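Local structure of butyryl-CoA dehydrogenase (Marinomonas mediterranea, 6CXT) at residues Ala88-Ala93 with Lys119-Ala124; Thr139-Glu144 with Val168-Asn173; Ser155-Gly160 with Asn210-Asp215; Arg188-Ile193 with Cys217-Asp222. The protein is a flavoprotein of the acyl-CoA dehydrogenase family that binds flavin-adenine dinucleotide between a helical domain, a middle beta domain and a second subunit. All blocks are in the same frame, centred on the assembly; numbering follows the deposited sequence.

Interaction 1. Residues Ala88-Ala93 with Lys119-Ala124; sequences AAHTFA and KIAANA. With FAD (flavin-adenine dinucleotide), chain D.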
# COMPACT_ATOMS: atom_id res chain seq x y z
N ALA B 88 15.90 1.91 -27.15
CA ALA B 88 16.69 2.39 -26.03
C ALA B 88 17.67 1.34 -25.54
O ALA B 88 18.75 1.67 -25.07
CB ALA B 88 15.75 2.89 -24.89
N ALA B 89 17.31 0.07 -25.70
CA ALA B 89 18.16 -1.03 -25.30
C ALA B 89 19.41 -0.96 -26.22
O ALA B 89 20.53 -0.99 -25.77
CB ALA B 89 17.45 -2.35 -25.53
N HIS B 90 19.15 -0.82 -27.51
CA HIS B 90 20.20 -0.68 -28.51
C HIS B 90 21.12 0.51 -28.21
O HIS B 90 22.37 0.40 -28.23
CB HIS B 90 19.47 -0.53 -29.85
CG HIS B 90 20.25 0.16 -30.92
ND1 HIS B 90 20.83 -0.53 -31.96
CD2 HIS B 90 20.46 1.47 -31.17
CE1 HIS B 90 21.38 0.33 -32.81
NE2 HIS B 90 21.17 1.55 -32.36
N THR B 91 20.52 1.67 -27.94
CA THR B 91 21.31 2.88 -27.71
C THR B 91 22.07 2.87 -26.38
O THR B 91 23.26 3.16 -26.37
CB THR B 91 20.45 4.14 -27.77
OG1 THR B 91 19.89 4.23 -29.08
CG2 THR B 91 21.27 5.44 -27.48
N PHE B 92 21.39 2.53 -25.27
CA PHE B 92 22.00 2.77 -23.97
C PHE B 92 22.78 1.60 -23.47
O PHE B 92 23.78 1.78 -22.75
CB PHE B 92 20.95 3.32 -22.96
CG PHE B 92 20.43 4.65 -23.42
CD1 PHE B 92 21.24 5.79 -23.28
CD2 PHE B 92 19.22 4.77 -24.04
CE1 PHE B 92 20.84 7.02 -23.74
CE2 PHE B 92 18.81 6.01 -24.52
CZ PHE B 92 19.61 7.15 -24.37
N ALA B 93 22.33 0.38 -23.79
CA ALA B 93 23.09 -0.77 -23.35
C ALA B 93 24.20 -1.19 -24.35
O ALA B 93 25.06 -2.02 -24.01
CB ALA B 93 22.19 -1.98 -22.99
N LYS B 119 22.14 -0.47 -38.44
CA LYS B 119 22.50 -1.69 -37.82
C LYS B 119 21.90 -1.60 -36.40
O LYS B 119 21.74 -0.54 -35.86
CB LYS B 119 23.98 -1.93 -37.88
CG LYS B 119 24.40 -2.33 -39.29
CD LYS B 119 25.67 -3.11 -39.31
CE LYS B 119 26.20 -3.30 -40.72
NZ LYS B 119 27.64 -3.61 -40.64
N ILE B 120 21.56 -2.74 -35.86
CA ILE B 120 20.85 -2.85 -34.56
C ILE B 120 21.75 -3.67 -33.63
O ILE B 120 22.32 -4.70 -34.03
CB ILE B 120 19.50 -3.59 -34.76
CG1 ILE B 120 18.66 -2.86 -35.81
CG2 ILE B 120 18.78 -3.81 -33.39
CD1 ILE B 120 17.22 -3.33 -35.98
N ALA B 121 21.84 -3.24 -32.36
CA ALA B 121 22.63 -3.95 -31.37
C ALA B 121 21.71 -4.47 -30.26
O ALA B 121 20.61 -3.92 -30.04
CB ALA B 121 23.72 -3.07 -30.78
N ALA B 122 22.15 -5.57 -29.66
CA ALA B 122 21.44 -6.23 -28.60
C ALA B 122 22.45 -6.41 -27.49
O ALA B 122 23.63 -6.69 -27.74
CB ALA B 122 20.95 -7.60 -29.08
N ASN B 123 21.98 -6.34 -26.26
CA ASN B 123 22.76 -6.52 -25.06
C ASN B 123 22.56 -7.96 -24.54
O ASN B 123 21.45 -8.37 -24.36
CB ASN B 123 22.28 -5.49 -24.04
CG ASN B 123 23.02 -5.55 -22.74
OD1 ASN B 123 22.43 -5.43 -21.69
ND2 ASN B 123 24.30 -5.68 -22.82
N ALA B 124 23.63 -8.70 -24.25
CA ALA B 124 23.46 -10.08 -23.86
C ALA B 124 24.29 -10.47 -22.65
O ALA B 124 25.50 -10.76 -22.76
CB ALA B 124 23.75 -11.02 -25.05
PA FAD D . 15.87 -14.10 -10.93
O1A FAD D . 17.18 -13.34 -10.86
O2A FAD D . 15.75 -15.61 -10.95
O5B FAD D . 14.90 -13.49 -9.77
C5B FAD D . 13.64 -14.11 -9.41
C4B FAD D . 13.16 -13.34 -8.16
O4B FAD D . 14.16 -13.43 -7.11
C3B FAD D . 12.96 -11.86 -8.47
O3B FAD D . 11.87 -11.47 -7.64
C2B FAD D . 14.25 -11.22 -7.91
O2B FAD D . 14.12 -9.81 -7.59
C1B FAD D . 14.55 -12.14 -6.68
N9A FAD D . 15.98 -12.01 -6.33
C8A FAD D . 17.04 -12.50 -7.02
N7A FAD D . 18.22 -12.08 -6.42
C5A FAD D . 17.89 -11.29 -5.36
C6A FAD D . 18.60 -10.54 -4.29
N6A FAD D . 19.98 -10.48 -4.24
N1A FAD D . 17.83 -9.87 -3.38
C2A FAD D . 16.45 -9.87 -3.40
N3A FAD D . 15.76 -10.56 -4.34
C4A FAD D . 16.40 -11.26 -5.31
N1 FAD D . 18.73 -9.58 -20.16
C2 FAD D . 19.77 -9.28 -21.03
O2 FAD D . 20.89 -9.76 -20.73
N3 FAD D . 19.61 -8.52 -22.15
C4 FAD D . 18.40 -8.07 -22.52
O4 FAD D . 18.29 -7.40 -23.55
C4X FAD D . 17.22 -8.37 -21.64
N5 FAD D . 15.96 -7.98 -21.94
C5X FAD D . 14.88 -8.31 -21.18
C6 FAD D . 13.60 -7.86 -21.60
C7 FAD D . 12.47 -8.21 -20.83
C7M FAD D . 11.11 -7.76 -21.30
C8 FAD D . 12.61 -9.02 -19.61
C8M FAD D . 11.42 -9.38 -18.79
C9 FAD D . 13.89 -9.45 -19.18
C9A FAD D . 15.03 -9.10 -19.94
N10 FAD D . 16.34 -9.53 -19.57
C10 FAD D . 17.45 -9.17 -20.42
C1' FAD D . 16.57 -10.34 -18.38
C2' FAD D . 16.43 -9.46 -17.12
O2' FAD D . 17.50 -8.52 -16.95
C3' FAD D . 16.21 -10.36 -15.93
O3' FAD D . 14.92 -10.99 -16.12
C4' FAD D . 16.37 -9.76 -14.52
O4' FAD D . 17.76 -9.40 -14.28
C5' FAD D . 15.93 -10.76 -13.44
O5' FAD D . 16.61 -12.00 -13.68
P FAD D . 15.77 -13.33 -13.70
O1P FAD D . 16.71 -14.53 -13.91
O2P FAD D . 14.60 -13.28 -14.66
O3P FAD D . 15.13 -13.53 -12.24
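His90, on helix 81-101, meets the start of strand 121-124 edge-on, and this is the close, buried part of the contact. Its ND1 accepts the backbone N-H of Ala121 at 2.9 Å in a nearly straight bond (161°), with the donor tilted slightly from the ring plane. CG lies anti to the backbone N (chi1 156°), which carries the ring off the helix; at its edge CE1 is 3.2 Å from Lys119 O. Since ND1 accepts and NE2 bonds to Leu114 O, the ring is most simply read as the neutral tautomer protonated on NE2; edge-to-face neighbours Trp38 and Phe47 pack against it. This join between an N-terminal helix and the first strand of the middle beta domain belongs to the acyl-CoA dehydrogenase fold, and the strand runs on to the flavin. One helical turn after His90, Ala93 CB rests against the base of the Asn123 side chain, 3.7 Å from its CB. Asn123 also meets both ligands: its backbone O accepts from FAD N3 at 2.9 Å, and OD1 bonds to FK4. By contrast, the partly exposed Lys119 side chain makes no close contact with the helix, and its NZ is hydrogen-bonded to Tyr165 OH.

Interaction 2. Residues Thr139-Glu144 with Val168-Asn173; sequences TTAQKE and VYATTN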
# COMPACT_ATOMS: atom_id res chain seq x y z
N THR B 139 28.94 -18.37 -19.75
CA THR B 139 29.50 -18.02 -21.05
C THR B 139 30.98 -17.69 -20.85
O THR B 139 31.34 -16.87 -20.02
CB THR B 139 28.75 -16.85 -21.71
OG1 THR B 139 27.37 -17.23 -21.88
CG2 THR B 139 29.37 -16.49 -23.13
N THR B 140 31.85 -18.38 -21.62
CA THR B 140 33.33 -18.21 -21.48
C THR B 140 33.93 -17.57 -22.71
O THR B 140 33.36 -17.66 -23.81
CB THR B 140 34.03 -19.54 -21.27
OG1 THR B 140 33.71 -20.39 -22.37
CG2 THR B 140 33.54 -20.20 -19.99
N ALA B 141 35.06 -16.87 -22.55
CA ALA B 141 35.81 -16.41 -23.68
C ALA B 141 37.27 -16.86 -23.47
O ALA B 141 37.86 -16.49 -22.48
CB ALA B 141 35.73 -14.91 -23.83
N GLN B 142 37.81 -17.65 -24.40
CA GLN B 142 39.20 -18.16 -24.32
C GLN B 142 40.08 -17.41 -25.35
O GLN B 142 39.73 -17.29 -26.54
CB GLN B 142 39.21 -19.67 -24.56
CG GLN B 142 40.55 -20.36 -24.36
CD GLN B 142 41.00 -20.44 -22.89
OE1 GLN B 142 41.13 -19.42 -22.19
NE2 GLN B 142 41.26 -21.66 -22.42
N LYS B 143 41.19 -16.83 -24.87
CA LYS B 143 42.16 -16.15 -25.74
C LYS B 143 42.88 -17.23 -26.56
O LYS B 143 43.22 -18.29 -26.03
CB LYS B 143 43.19 -15.41 -24.90
CG LYS B 143 43.97 -14.35 -25.67
CD LYS B 143 44.80 -13.50 -24.73
CE LYS B 143 45.62 -12.45 -25.46
NZ LYS B 143 44.75 -11.39 -26.06
N GLU B 144 43.03 -16.96 -27.86
CA GLU B 144 43.82 -17.81 -28.76
C GLU B 144 44.48 -16.89 -29.74
O GLU B 144 43.86 -16.42 -30.70
CB GLU B 144 42.96 -18.86 -29.46
CG GLU B 144 43.00 -20.18 -28.72
CD GLU B 144 41.81 -21.08 -29.01
OE1 GLU B 144 41.45 -21.28 -30.19
OE2 GLU B 144 41.23 -21.61 -28.04
N VAL B 168 28.29 -8.86 -25.54
CA VAL B 168 28.20 -10.14 -24.84
C VAL B 168 29.19 -10.05 -23.69
O VAL B 168 30.29 -9.52 -23.89
CB VAL B 168 28.60 -11.28 -25.78
CG1 VAL B 168 28.60 -12.64 -25.08
CG2 VAL B 168 27.66 -11.29 -26.97
N TYR B 169 28.77 -10.53 -22.51
CA TYR B 169 29.59 -10.47 -21.31
C TYR B 169 29.92 -11.91 -21.00
O TYR B 169 29.04 -12.77 -20.95
CB TYR B 169 28.81 -9.72 -20.13
CG TYR B 169 28.63 -8.26 -20.43
CD1 TYR B 169 27.53 -7.79 -21.17
CD2 TYR B 169 29.52 -7.33 -19.96
CE1 TYR B 169 27.40 -6.45 -21.48
CE2 TYR B 169 29.39 -5.98 -20.24
CZ TYR B 169 28.32 -5.55 -20.99
OH TYR B 169 28.21 -4.22 -21.26
N ALA B 170 31.23 -12.21 -20.84
CA ALA B 170 31.69 -13.60 -20.79
C ALA B 170 32.77 -13.75 -19.70
O ALA B 170 33.43 -12.78 -19.41
CB ALA B 170 32.24 -14.05 -22.15
N THR B 171 32.89 -14.92 -19.10
CA THR B 171 33.98 -15.13 -18.12
C THR B 171 35.31 -15.39 -18.86
O THR B 171 35.42 -16.37 -19.62
CB THR B 171 33.64 -16.30 -17.22
OG1 THR B 171 32.39 -16.00 -16.58
CG2 THR B 171 34.73 -16.48 -16.11
N THR B 172 36.28 -14.50 -18.65
CA THR B 172 37.65 -14.73 -19.10
C THR B 172 38.61 -15.35 -18.05
O THR B 172 39.64 -15.94 -18.44
CB THR B 172 38.26 -13.50 -19.74
OG1 THR B 172 38.02 -12.35 -18.93
CG2 THR B 172 37.68 -13.30 -21.16
N ASN B 173 38.27 -15.26 -16.74
CA ASN B 173 39.13 -15.85 -15.68
C ASN B 173 38.31 -16.08 -14.41
O ASN B 173 38.04 -15.14 -13.67
CB ASN B 173 40.36 -14.95 -15.43
CG ASN B 173 41.42 -15.57 -14.47
OD1 ASN B 173 42.61 -15.26 -14.60
ND2 ASN B 173 41.01 -16.38 -13.52
O HOH W 1 40.02 -16.77 -20.86
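Thr139 and Ala141 grip Thr171 through its backbone on both sides. Thr171 N donates to Thr139 O at 2.7 Å, close to straight and in the plane of that carbonyl; Ala141 N returns a bond to Thr171 O at 3.0 Å, from well above the carbonyl plane. Between them Thr140 CA makes a CA-H...O contact with the same Thr171 O (3.3 Å). The result is a single bridge between strand segments crossing at 71°. Small side chains pack around it. Ala141 CB sits 4.0 Å from Ala170 CB and 3.7 Å from Thr172 CG2, the methyl reaching Ala141 because it lies anti to its own carbonyl carbon while OG1 takes the position between N and C (chi1 47°). Thr139 CG2 adds a methyl contact to Ala170 CB at 3.9 Å.

In the next shell, a water lies 2.7 Å from Ala141 O and 2.6 Å from Thr172 O. The threonine hydroxyls turn to outside partners: Thr139 OG1 to Glu127, Thr171 OG1 to Leu137 O and Thr172 OG1 to Glu228 and Thr182. Strand 140-144 is outermost, within the chain, in its antiparallel sheet, next to 147-158, whereas 165-171 lies between 121-124 and 181-187 in the middle domain's other sheet; Phe184 packs against Ala141, and helix 231-245 on the Tyr169 side chain.

Interaction 3. Residues Ser155-Gly160 with Asn210-Asp215; sequences SYVTNG and NQVFFD. With FAD (flavin-adenine dinucleotide), chain D.
Val157 and Asn210 form an antiparallel hydrogen-bonded pair: Val157 N donates to Asn210 O at 2.8 Å and Asn210 N to Val157 O at 3.0 Å. The second is the more bent, 141° at the hydrogen. Val157 O also takes Gly160 N, closing a type II turn, and the two donors approach from opposite faces of its carbonyl plane. Val157 holds CG1 anti to the backbone N (chi1 -176°), which puts CG2 beside that N and 3.8 Å from CG2 of Val212. In Asn210, CG lies anti to the carbonyl carbon (chi1 -51°), 3.8 Å from Gly160 CA. Its ND2 bonds to Asp198 and Gly196 O. The absence of a side chain at Gly160 allows this close approach.

Facing the cofactor, Thr158 OG1 donates to FAD N5 at 2.7 Å and Thr158 N to FAD O4 at 2.9 Å, gripping one edge of the flavin. Tyr156 CB packs 3.6 Å from FAD N10. This strand end thus forms part of the flavin site of the acyl-CoA dehydrogenase middle beta domain. Strands 147-158 and 209-220 are sheet neighbours; 193-195 flanks 209-220 on the side away from 147-158, strand 121-124 lies against Val157 and helix 81-101 against Thr158.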
# COMPACT_ATOMS: atom_id res chain seq x y z
N SER B 155 20.08 -15.85 -22.36
CA SER B 155 18.72 -16.40 -22.34
C SER B 155 17.55 -15.41 -22.70
O SER B 155 16.47 -15.86 -23.20
CB SER B 155 18.49 -17.12 -21.02
OG SER B 155 18.69 -16.10 -20.06
N TYR B 156 17.76 -14.12 -22.50
CA TYR B 156 16.66 -13.12 -22.69
C TYR B 156 17.28 -11.93 -23.36
O TYR B 156 17.58 -10.92 -22.74
CB TYR B 156 16.11 -12.66 -21.33
CG TYR B 156 15.51 -13.78 -20.56
CD1 TYR B 156 14.36 -14.45 -21.04
CD2 TYR B 156 16.09 -14.21 -19.37
CE1 TYR B 156 13.83 -15.51 -20.35
CE2 TYR B 156 15.55 -15.29 -18.66
CZ TYR B 156 14.41 -15.91 -19.15
OH TYR B 156 13.82 -16.97 -18.54
N VAL B 157 17.53 -12.05 -24.66
CA VAL B 157 18.19 -10.97 -25.36
C VAL B 157 17.16 -10.11 -26.09
O VAL B 157 16.57 -10.57 -27.09
CB VAL B 157 19.24 -11.57 -26.34
CG1 VAL B 157 20.01 -10.47 -27.02
CG2 VAL B 157 20.22 -12.46 -25.49
N THR B 158 16.99 -8.85 -25.64
CA THR B 158 16.13 -7.93 -26.33
C THR B 158 16.80 -7.58 -27.68
O THR B 158 18.02 -7.31 -27.72
CB THR B 158 15.89 -6.67 -25.45
OG1 THR B 158 15.04 -7.04 -24.35
CG2 THR B 158 15.22 -5.56 -26.26
N ASN B 159 16.01 -7.58 -28.76
CA ASN B 159 16.53 -7.41 -30.10
C ASN B 159 17.34 -8.63 -30.59
O ASN B 159 18.02 -8.51 -31.62
CB ASN B 159 17.42 -6.15 -30.24
CG ASN B 159 16.69 -4.88 -29.86
OD1 ASN B 159 15.45 -4.83 -29.88
ND2 ASN B 159 17.44 -3.85 -29.52
N GLY B 160 17.27 -9.76 -29.89
CA GLY B 160 18.05 -10.96 -30.26
C GLY B 160 17.91 -11.32 -31.75
O GLY B 160 18.95 -11.52 -32.48
N ASN B 210 14.83 -12.99 -27.19
CA ASN B 210 15.25 -14.27 -27.73
C ASN B 210 16.35 -14.94 -26.93
O ASN B 210 17.21 -14.28 -26.34
CB ASN B 210 15.88 -14.05 -29.16
CG ASN B 210 15.02 -13.23 -30.06
OD1 ASN B 210 15.09 -12.01 -30.03
ND2 ASN B 210 14.21 -13.91 -30.90
N GLN B 211 16.38 -16.26 -27.02
CA GLN B 211 17.56 -17.03 -26.60
C GLN B 211 18.62 -16.91 -27.75
O GLN B 211 18.26 -16.99 -28.94
CB GLN B 211 17.13 -18.48 -26.42
CG GLN B 211 18.17 -19.31 -25.72
CD GLN B 211 17.53 -20.50 -25.07
OE1 GLN B 211 16.93 -21.34 -25.75
NE2 GLN B 211 17.60 -20.56 -23.75
N VAL B 212 19.88 -16.72 -27.36
CA VAL B 212 20.98 -16.63 -28.33
C VAL B 212 22.05 -17.57 -27.80
O VAL B 212 22.38 -17.50 -26.60
CB VAL B 212 21.56 -15.21 -28.51
CG1 VAL B 212 22.64 -15.23 -29.64
CG2 VAL B 212 20.47 -14.18 -28.87
N PHE B 213 22.54 -18.47 -28.67
CA PHE B 213 23.62 -19.42 -28.29
C PHE B 213 24.90 -19.08 -29.09
O PHE B 213 24.84 -18.71 -30.27
CB PHE B 213 23.20 -20.90 -28.43
CG PHE B 213 24.13 -21.85 -27.70
CD1 PHE B 213 23.95 -22.14 -26.32
CD2 PHE B 213 25.27 -22.44 -28.36
CE1 PHE B 213 24.85 -22.99 -25.64
CE2 PHE B 213 26.17 -23.28 -27.65
CZ PHE B 213 25.95 -23.55 -26.30
N PHE B 214 26.04 -19.16 -28.41
CA PHE B 214 27.35 -18.87 -29.02
C PHE B 214 28.10 -20.18 -28.93
O PHE B 214 28.47 -20.64 -27.83
CB PHE B 214 28.04 -17.74 -28.29
CG PHE B 214 27.29 -16.43 -28.36
CD1 PHE B 214 27.44 -15.56 -29.44
CD2 PHE B 214 26.40 -16.07 -27.32
CE1 PHE B 214 26.77 -14.34 -29.53
CE2 PHE B 214 25.72 -14.84 -27.40
CZ PHE B 214 25.88 -13.98 -28.49
N ASP B 215 28.21 -20.84 -30.07
CA ASP B 215 28.86 -22.16 -30.15
C ASP B 215 30.24 -21.94 -30.77
O ASP B 215 30.36 -21.82 -32.02
CB ASP B 215 28.00 -23.10 -31.01
CG ASP B 215 28.66 -24.46 -31.28
OD1 ASP B 215 29.61 -24.85 -30.60
OD2 ASP B 215 28.18 -25.17 -32.17
PA FAD D . 15.87 -14.10 -10.93
O1A FAD D . 17.18 -13.34 -10.86
O2A FAD D . 15.75 -15.61 -10.95
O5B FAD D . 14.90 -13.49 -9.77
C5B FAD D . 13.64 -14.11 -9.41
C4B FAD D . 13.16 -13.34 -8.16
O4B FAD D . 14.16 -13.43 -7.11
C3B FAD D . 12.96 -11.86 -8.47
O3B FAD D . 11.87 -11.47 -7.64
C2B FAD D . 14.25 -11.22 -7.91
O2B FAD D . 14.12 -9.81 -7.59
C1B FAD D . 14.55 -12.14 -6.68
N9A FAD D . 15.98 -12.01 -6.33
C8A FAD D . 17.04 -12.50 -7.02
N7A FAD D . 18.22 -12.08 -6.42
C5A FAD D . 17.89 -11.29 -5.36
C6A FAD D . 18.60 -10.54 -4.29
N6A FAD D . 19.98 -10.48 -4.24
N1A FAD D . 17.83 -9.87 -3.38
C2A FAD D . 16.45 -9.87 -3.40
N3A FAD D . 15.76 -10.56 -4.34
C4A FAD D . 16.40 -11.26 -5.31
N1 FAD D . 18.73 -9.58 -20.16
C2 FAD D . 19.77 -9.28 -21.03
O2 FAD D . 20.89 -9.76 -20.73
N3 FAD D . 19.61 -8.52 -22.15
C4 FAD D . 18.40 -8.07 -22.52
O4 FAD D . 18.29 -7.40 -23.55
C4X FAD D . 17.22 -8.37 -21.64
N5 FAD D . 15.96 -7.98 -21.94
C5X FAD D . 14.88 -8.31 -21.18
C6 FAD D . 13.60 -7.86 -21.60
C7 FAD D . 12.47 -8.21 -20.83
C7M FAD D . 11.11 -7.76 -21.30
C8 FAD D . 12.61 -9.02 -19.61
C8M FAD D . 11.42 -9.38 -18.79
C9 FAD D . 13.89 -9.45 -19.18
C9A FAD D . 15.03 -9.10 -19.94
N10 FAD D . 16.34 -9.53 -19.57
C10 FAD D . 17.45 -9.17 -20.42
C1' FAD D . 16.57 -10.34 -18.38
C2' FAD D . 16.43 -9.46 -17.12
O2' FAD D . 17.50 -8.52 -16.95
C3' FAD D . 16.21 -10.36 -15.93
O3' FAD D . 14.92 -10.99 -16.12
C4' FAD D . 16.37 -9.76 -14.52
O4' FAD D . 17.76 -9.40 -14.28
C5' FAD D . 15.93 -10.76 -13.44
O5' FAD D . 16.61 -12.00 -13.68
P FAD D . 15.77 -13.33 -13.70
O1P FAD D . 16.71 -14.53 -13.91
O2P FAD D . 14.60 -13.28 -14.66
O3P FAD D . 15.13 -13.53 -12.24

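Interaction 4. Residues Arg188-Ile193 with Cys217-Asp222; sequences RNTPGI and CTIHKD
Cys217 fits its side chain against the turn made by Thr190 to Ile193. Followed outward, CB comes first against the methyl of Thr190, with CG2 at 3.7 Å. SG then lies anti to the carbonyl carbon of Cys217 (chi1 -72°) and reaches the far half of the turn. There the sulfur stands 3.5 Å from Gly192 C and 3.8 Å from Ile193 CG1, so one atom touches both the backbone of the turn and the side chain of its last residue. Gly192, with a positive phi (110°), brings its backbone close to the sulfur; a beta carbon at this position would crowd SG and the preceding carbonyl oxygen, which glycine avoids.

Thr190 supplies the other half of the contact. Its CG2, anti to the backbone N, faces Cys217 CB and also comes within 3.6 Å of Thr218 O. Ile219 CG2 meets the same side chain at 4.0 Å from Thr190 OG1, the two side chains crossing obliquely. The hydroxyl itself bonds to Pro187 O, which ties the loop back on the end of strand 181-187.

No clear direct hydrogen bond joins the two segments. At the outer side a water donates to Pro191 O at 2.8 Å and accepts from Thr218 N at 2.9 Å, bridging the backbones. Pro191 is exposed, whereas Cys217 is buried, so the contact runs from surface to interior. It is a type II beta turn, proline and glycine at its centre, folded against the inner strand 209-220, just ahead of edge strand 193-195, in the antiparallel sheet of the middle beta domain of an acyl-CoA dehydrogenase.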
# COMPACT_ATOMS: atom_id res chain seq x y z
N ARG B 188 26.79 -10.43 -35.75
CA ARG B 188 25.79 -11.44 -36.06
C ARG B 188 26.30 -12.50 -37.05
O ARG B 188 25.99 -13.61 -36.88
CB ARG B 188 24.52 -10.78 -36.58
CG ARG B 188 23.35 -11.70 -36.86
CD ARG B 188 22.93 -12.57 -35.72
NE ARG B 188 21.70 -13.29 -35.96
CZ ARG B 188 20.50 -12.76 -35.91
NH1 ARG B 188 20.34 -11.50 -35.64
NH2 ARG B 188 19.45 -13.52 -36.14
N ASN B 189 27.08 -12.12 -38.04
CA ASN B 189 27.61 -13.07 -39.03
C ASN B 189 28.72 -14.02 -38.53
O ASN B 189 29.21 -14.81 -39.27
CB ASN B 189 27.97 -12.34 -40.32
CG ASN B 189 26.77 -11.70 -41.00
OD1 ASN B 189 25.67 -11.90 -40.58
ND2 ASN B 189 26.99 -10.91 -42.01
N THR B 190 29.10 -13.92 -37.28
CA THR B 190 30.10 -14.82 -36.68
C THR B 190 29.54 -16.26 -36.71
O THR B 190 28.50 -16.55 -36.07
CB THR B 190 30.47 -14.41 -35.23
OG1 THR B 190 30.84 -13.02 -35.19
CG2 THR B 190 31.56 -15.30 -34.64
N PRO B 191 30.23 -17.20 -37.44
CA PRO B 191 29.79 -18.56 -37.37
C PRO B 191 29.71 -19.08 -35.96
O PRO B 191 30.59 -18.86 -35.12
CB PRO B 191 30.89 -19.34 -38.16
CG PRO B 191 31.29 -18.34 -39.19
CD PRO B 191 31.39 -17.07 -38.36
N GLY B 192 28.62 -19.79 -35.70
CA GLY B 192 28.42 -20.40 -34.38
C GLY B 192 27.27 -19.72 -33.56
O GLY B 192 26.85 -20.27 -32.55
N ILE B 193 26.80 -18.57 -34.02
CA ILE B 193 25.56 -17.92 -33.44
C ILE B 193 24.27 -18.60 -33.94
O ILE B 193 24.08 -18.80 -35.15
CB ILE B 193 25.50 -16.42 -33.73
CG1 ILE B 193 26.69 -15.72 -33.10
CG2 ILE B 193 24.14 -15.82 -33.24
CD1 ILE B 193 26.81 -14.29 -33.57
N CYS B 217 32.35 -19.35 -31.02
CA CYS B 217 32.36 -18.21 -31.90
C CYS B 217 33.74 -17.62 -31.75
O CYS B 217 34.14 -17.27 -30.62
CB CYS B 217 31.30 -17.16 -31.46
SG CYS B 217 29.66 -17.78 -31.84
N THR B 218 34.42 -17.46 -32.88
CA THR B 218 35.72 -16.80 -32.92
C THR B 218 35.65 -15.39 -33.31
O THR B 218 35.17 -15.03 -34.40
CB THR B 218 36.67 -17.62 -33.86
OG1 THR B 218 36.78 -18.91 -33.25
CG2 THR B 218 38.03 -16.96 -33.96
N ILE B 219 36.16 -14.52 -32.44
CA ILE B 219 36.19 -13.12 -32.85
C ILE B 219 37.59 -12.50 -32.60
O ILE B 219 38.29 -12.89 -31.65
CB ILE B 219 35.14 -12.26 -32.08
CG1 ILE B 219 35.37 -12.39 -30.58
CG2 ILE B 219 33.69 -12.71 -32.39
CD1 ILE B 219 34.56 -11.40 -29.79
N HIS B 220 37.92 -11.51 -33.41
CA HIS B 220 39.18 -10.83 -33.27
C HIS B 220 39.18 -10.02 -31.98
O HIS B 220 38.15 -9.48 -31.59
CB HIS B 220 39.44 -9.91 -34.44
CG HIS B 220 40.85 -9.41 -34.49
ND1 HIS B 220 41.20 -8.15 -34.07
CD2 HIS B 220 42.00 -10.03 -34.84
CE1 HIS B 220 42.51 -8.00 -34.19
NE2 HIS B 220 43.02 -9.13 -34.65
N LYS B 221 40.33 -9.95 -31.33
CA LYS B 221 40.47 -9.21 -30.07
C LYS B 221 40.10 -7.74 -30.17
O LYS B 221 39.73 -7.17 -29.16
CB LYS B 221 41.88 -9.36 -29.49
CG LYS B 221 42.93 -8.60 -30.30
CD LYS B 221 44.30 -8.73 -29.66
CE LYS B 221 45.33 -8.03 -30.53
NZ LYS B 221 46.67 -8.25 -29.93
N ASP B 222 40.17 -7.11 -31.35
CA ASP B 222 39.76 -5.72 -31.48
C ASP B 222 38.24 -5.53 -31.21
O ASP B 222 37.78 -4.41 -31.14
CB ASP B 222 40.06 -5.16 -32.87
CG ASP B 222 41.58 -5.07 -33.17
OD1 ASP B 222 42.44 -5.31 -32.27
OD2 ASP B 222 41.90 -4.76 -34.34
O HOH W 2 33.34 -18.51 -35.37

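From the N terminus, interaction 1 closes first, bringing helix 81-101 back to strand 121-124 across a mostly helical excursion and finishing before the others open. Interactions 2 and 3 cross: segment 155-160 lies between 139-144 and 168-173, and 210-215 follows both. Interaction 4 opens after interaction 2 has closed but crosses interaction 3, with which it shares strand 209-220; Gly192 O and Asp215 N join the two. Interactions 1 and 3 meet at FAD and through Ala121 O with Asn159 ND2. Interaction 2 links the two sheets of the middle domain, and Ala124 with Tyr169 connects it to interaction 1.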